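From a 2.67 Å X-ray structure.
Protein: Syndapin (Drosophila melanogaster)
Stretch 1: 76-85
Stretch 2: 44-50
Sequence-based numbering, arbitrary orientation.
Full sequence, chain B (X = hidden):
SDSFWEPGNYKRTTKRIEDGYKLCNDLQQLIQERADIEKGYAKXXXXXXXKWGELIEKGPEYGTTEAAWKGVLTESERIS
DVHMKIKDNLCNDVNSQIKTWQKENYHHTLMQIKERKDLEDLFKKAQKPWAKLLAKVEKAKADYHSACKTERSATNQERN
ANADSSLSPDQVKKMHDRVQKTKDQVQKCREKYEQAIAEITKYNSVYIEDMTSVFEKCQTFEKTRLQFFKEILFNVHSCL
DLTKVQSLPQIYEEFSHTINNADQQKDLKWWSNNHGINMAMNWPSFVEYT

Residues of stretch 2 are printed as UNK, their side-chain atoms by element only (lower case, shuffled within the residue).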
# COMPACT_ATOMS: atom_id res chain seq x y z
N SER B 76 5.21 3.33 -14.60
CA SER B 76 4.60 2.50 -13.64
C SER B 76 5.40 1.20 -13.53
O SER B 76 5.22 0.43 -12.58
CB SER B 76 3.18 2.23 -14.09
OG SER B 76 3.19 1.39 -15.24
N GLU B 77 6.25 0.91 -14.50
CA GLU B 77 6.94 -0.34 -14.40
C GLU B 77 8.12 -0.20 -13.46
O GLU B 77 8.38 -1.04 -12.60
CB GLU B 77 7.27 -0.93 -15.79
CG GLU B 77 6.15 -1.92 -16.15
CD GLU B 77 6.20 -2.59 -17.54
OE1 GLU B 77 5.23 -3.36 -17.83
OE2 GLU B 77 7.17 -2.36 -18.34
N ARG B 78 8.79 0.92 -13.61
CA ARG B 78 9.90 1.27 -12.81
C ARG B 78 9.41 1.50 -11.38
O ARG B 78 10.13 1.23 -10.42
CB ARG B 78 10.52 2.56 -13.36
CG ARG B 78 11.19 2.49 -14.74
CD ARG B 78 12.70 2.14 -14.71
NE ARG B 78 13.24 2.12 -16.08
CZ ARG B 78 12.83 1.29 -17.06
NH1 ARG B 78 11.88 0.37 -16.84
NH2 ARG B 78 13.40 1.38 -18.26
N ILE B 79 8.18 1.98 -11.22
CA ILE B 79 7.69 2.25 -9.89
C ILE B 79 7.46 0.92 -9.20
O ILE B 79 7.83 0.73 -8.00
CB ILE B 79 6.42 3.09 -9.85
CG1 ILE B 79 6.74 4.55 -10.12
CG2 ILE B 79 5.81 3.00 -8.47
CD1 ILE B 79 7.58 5.11 -9.06
N SER B 80 6.86 -0.01 -9.96
CA SER B 80 6.55 -1.29 -9.44
C SER B 80 7.83 -1.99 -8.99
O SER B 80 7.84 -2.69 -8.00
CB SER B 80 5.81 -2.15 -10.47
OG SER B 80 6.72 -2.69 -11.41
N ASP B 81 8.93 -1.81 -9.69
CA ASP B 81 10.13 -2.43 -9.23
C ASP B 81 10.57 -1.87 -7.87
O ASP B 81 10.89 -2.63 -6.90
CB ASP B 81 11.24 -2.19 -10.19
CG ASP B 81 11.02 -2.87 -11.51
OD1 ASP B 81 10.20 -3.84 -11.57
OD2 ASP B 81 11.68 -2.40 -12.48
N VAL B 82 10.62 -0.56 -7.79
CA VAL B 82 10.84 0.03 -6.50
C VAL B 82 9.98 -0.69 -5.47
O VAL B 82 10.48 -1.14 -4.43
CB VAL B 82 10.53 1.52 -6.53
CG1 VAL B 82 10.27 2.06 -5.14
CG2 VAL B 82 11.63 2.24 -7.26
N HIS B 83 8.69 -0.83 -5.71
CA HIS B 83 7.94 -1.38 -4.61
C HIS B 83 8.22 -2.87 -4.38
O HIS B 83 8.12 -3.29 -3.25
CB HIS B 83 6.45 -1.03 -4.67
CG HIS B 83 6.16 0.39 -4.31
ND1 HIS B 83 6.43 1.44 -5.15
CD2 HIS B 83 5.61 0.93 -3.20
CE1 HIS B 83 6.10 2.58 -4.57
NE2 HIS B 83 5.58 2.28 -3.39
N MSE B 84 8.63 -3.64 -5.39
CA MSE B 84 8.98 -5.05 -5.22
C MSE B 84 10.21 -5.21 -4.39
O MSE B 84 10.36 -6.18 -3.68
CB MSE B 84 9.25 -5.72 -6.54
CG MSE B 84 8.00 -6.27 -7.24
SE MSE B 84 6.75 -7.40 -6.16
CE MSE B 84 7.19 -9.19 -6.88
N LYS B 85 11.11 -4.24 -4.50
CA LYS B 85 12.37 -4.25 -3.83
C LYS B 85 12.11 -3.89 -2.39
O LYS B 85 12.83 -4.34 -1.52
CB LYS B 85 13.29 -3.23 -4.46
CG LYS B 85 14.69 -3.75 -4.74
CD LYS B 85 15.80 -2.69 -4.51
CE LYS B 85 16.26 -2.65 -3.01
NZ LYS B 85 17.41 -1.73 -2.69
N UNK B 44 -0.53 -4.54 -9.14
CA UNK B 44 -1.63 -3.86 -9.83
C UNK B 44 -1.14 -3.00 -10.96
O UNK B 44 -1.75 -2.95 -12.03
o UNK B 44 -3.25 -3.70 -8.09
c UNK B 44 -2.42 -2.94 -8.92
N UNK B 45 -0.06 -2.31 -10.69
CA UNK B 45 0.56 -1.48 -11.64
C UNK B 45 0.96 -2.28 -12.87
O UNK B 45 0.86 -1.80 -13.97
c UNK B 45 1.54 0.33 -10.09
c UNK B 45 2.79 0.76 -9.45
c UNK B 45 1.82 -0.82 -11.03
c UNK B 45 0.89 1.50 -10.76
N UNK B 46 1.50 -3.44 -12.68
CA UNK B 46 2.01 -4.17 -13.78
C UNK B 46 0.81 -4.70 -14.63
O UNK B 46 0.84 -4.73 -15.85
n UNK B 46 6.36 -5.44 -11.76
c UNK B 46 4.31 -4.88 -13.12
c UNK B 46 2.87 -5.29 -13.23
c UNK B 46 7.30 -6.18 -11.17
c UNK B 46 5.10 -5.94 -12.34
n UNK B 46 7.16 -7.50 -11.02
n UNK B 46 8.39 -5.60 -10.71
N UNK B 47 -0.25 -5.12 -13.96
CA UNK B 47 -1.39 -5.62 -14.66
C UNK B 47 -1.90 -4.49 -15.55
O UNK B 47 -2.25 -4.72 -16.69
o UNK B 47 -1.73 -6.93 -12.77
c UNK B 47 -3.61 -6.69 -14.18
c UNK B 47 -2.40 -6.02 -13.61
N UNK B 48 -1.91 -3.29 -15.01
CA UNK B 48 -2.46 -2.15 -15.66
C UNK B 48 -1.64 -1.85 -16.87
O UNK B 48 -2.16 -1.65 -17.96
c UNK B 48 -2.37 -0.98 -14.69
c UNK B 48 -1.04 3.91 -16.26
c UNK B 48 -2.38 3.71 -16.28
c UNK B 48 -0.17 2.90 -15.87
c UNK B 48 -2.84 2.48 -15.91
n UNK B 48 -4.13 2.02 -15.83
c UNK B 48 -0.64 1.66 -15.51
c UNK B 48 -4.08 0.71 -15.39
c UNK B 48 -2.82 0.32 -15.21
c UNK B 48 -2.00 1.44 -15.53
N UNK B 49 -0.35 -1.78 -16.66
CA UNK B 49 0.52 -1.50 -17.70
C UNK B 49 0.48 -2.57 -18.81
O UNK B 49 0.71 -2.27 -19.95
c UNK B 49 1.88 -1.43 -17.12
o UNK B 49 2.78 -1.49 -18.19
N UNK B 50 0.20 -3.81 -18.47
CA UNK B 50 0.15 -4.84 -19.50
C UNK B 50 -1.11 -4.59 -20.37
O UNK B 50 -1.09 -4.65 -21.62
c UNK B 50 0.16 -6.23 -18.86
c UNK B 50 0.28 -7.42 -19.83
c UNK B 50 0.87 -8.69 -19.11
n UNK B 50 3.07 -8.84 -17.60
c UNK B 50 2.46 -8.63 -18.99
O HOH W 1 3.45 -4.55 -16.69

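Two helices of one chain run nearly antiparallel, at 160° between their N-to-C directions, with axes 8.9 Å apart at closest approach. The first contributes Ser76, Glu77, Ile79, Ser80, Asp81 and Met84 to the contact.

Position 44 carries one carbon and one oxygen, a plain hydroxymethyl group out of reach of stretch 1 and hydrogen-bonded elsewhere in the structure. One carbon then one oxygen is serine: Ser44.

Position 45 has four carbons and no polar atom, forked at the second, and its CA-to-CB bond points toward the opposing helix. One tip carbon lies 3.9 Å from Ile79 CG2, and its CB sits 3.9 Å from Ser76 O. A fork at the second carbon, with two ends of one carbon each, makes it Leu45. It lies by Ser76 and Ser80, with Leu45 CA 6.0 Å from Ser76 CA.

Position 46 shows three carbons, a nitrogen, and then a carbon bearing two more nitrogens, a planar group at the end of a long chain. The CA-to-CB bond points sideways, yet the tip comes nearer stretch 1: the chain nitrogen is 2.8 Å from Ser80 OG, and a terminal nitrogen is 2.7 Å from Asp81 OD1 and 3.6 Å from Met84 CG. The group is a guanidinium, and the residue is Arg46. Its NE donates to Ser80 OG with a nearly straight angle of 164°, while NH2 forms a salt bridge with Asp81 OD1 whose hydrogen bond is weak, bent to 121°. Both oxygens meet the guanidinium at its edge, near its plane, where its N-H bonds point.

Position 47 has one carbon carrying an oxygen and a carbon, out of reach of stretch 1; such a fork at the first carbon is Thr47.

Position 48 has one carbon leading to fused five- and six-membered rings that together hold eight carbons and one nitrogen. A carbon of the six-membered ring lies 3.7 Å from Ser76 OG, which sits at the ring's edge. The fused rings are an indole: Trp48, and the touching atom is CZ3.

Position 49 again has one carbon then one oxygen, with its CA-to-CB bond toward stretch 1. The oxygen lies 3.1 Å from Glu77 OE1, and CB 3.6 Å from Ser76 OG. The composition is serine: Ser49, whose OG donates to Glu77 OE1.

Position 50 is four carbons in a row ending in nitrogen, exposed and making no contact with stretch 1: Lys50.

The rules are legible. Ser76, Ser80 and Ser49 all point their CA-to-CB bonds toward the other helix. Arg46, the residue most covered here, reaches to Ser80 and Asp81. Ser80 OG is itself anchored, donating to Glu77 O at 2.6 Å, which leaves its oxygen to receive Arg46 NE. Glu77 is held twice: by Ser49, and by water 1, which donates to Glu77 OE1 at 2.4 Å and to Arg46 O at 2.7 Å, tying the carboxylate to the other helix's backbone. The one apolar side-chain pair across the stretches is Leu45 with Ile79; hydrogen bonds and one salt bridge accompany it.

Stretch 2, residues 44-50: SLRTWSK
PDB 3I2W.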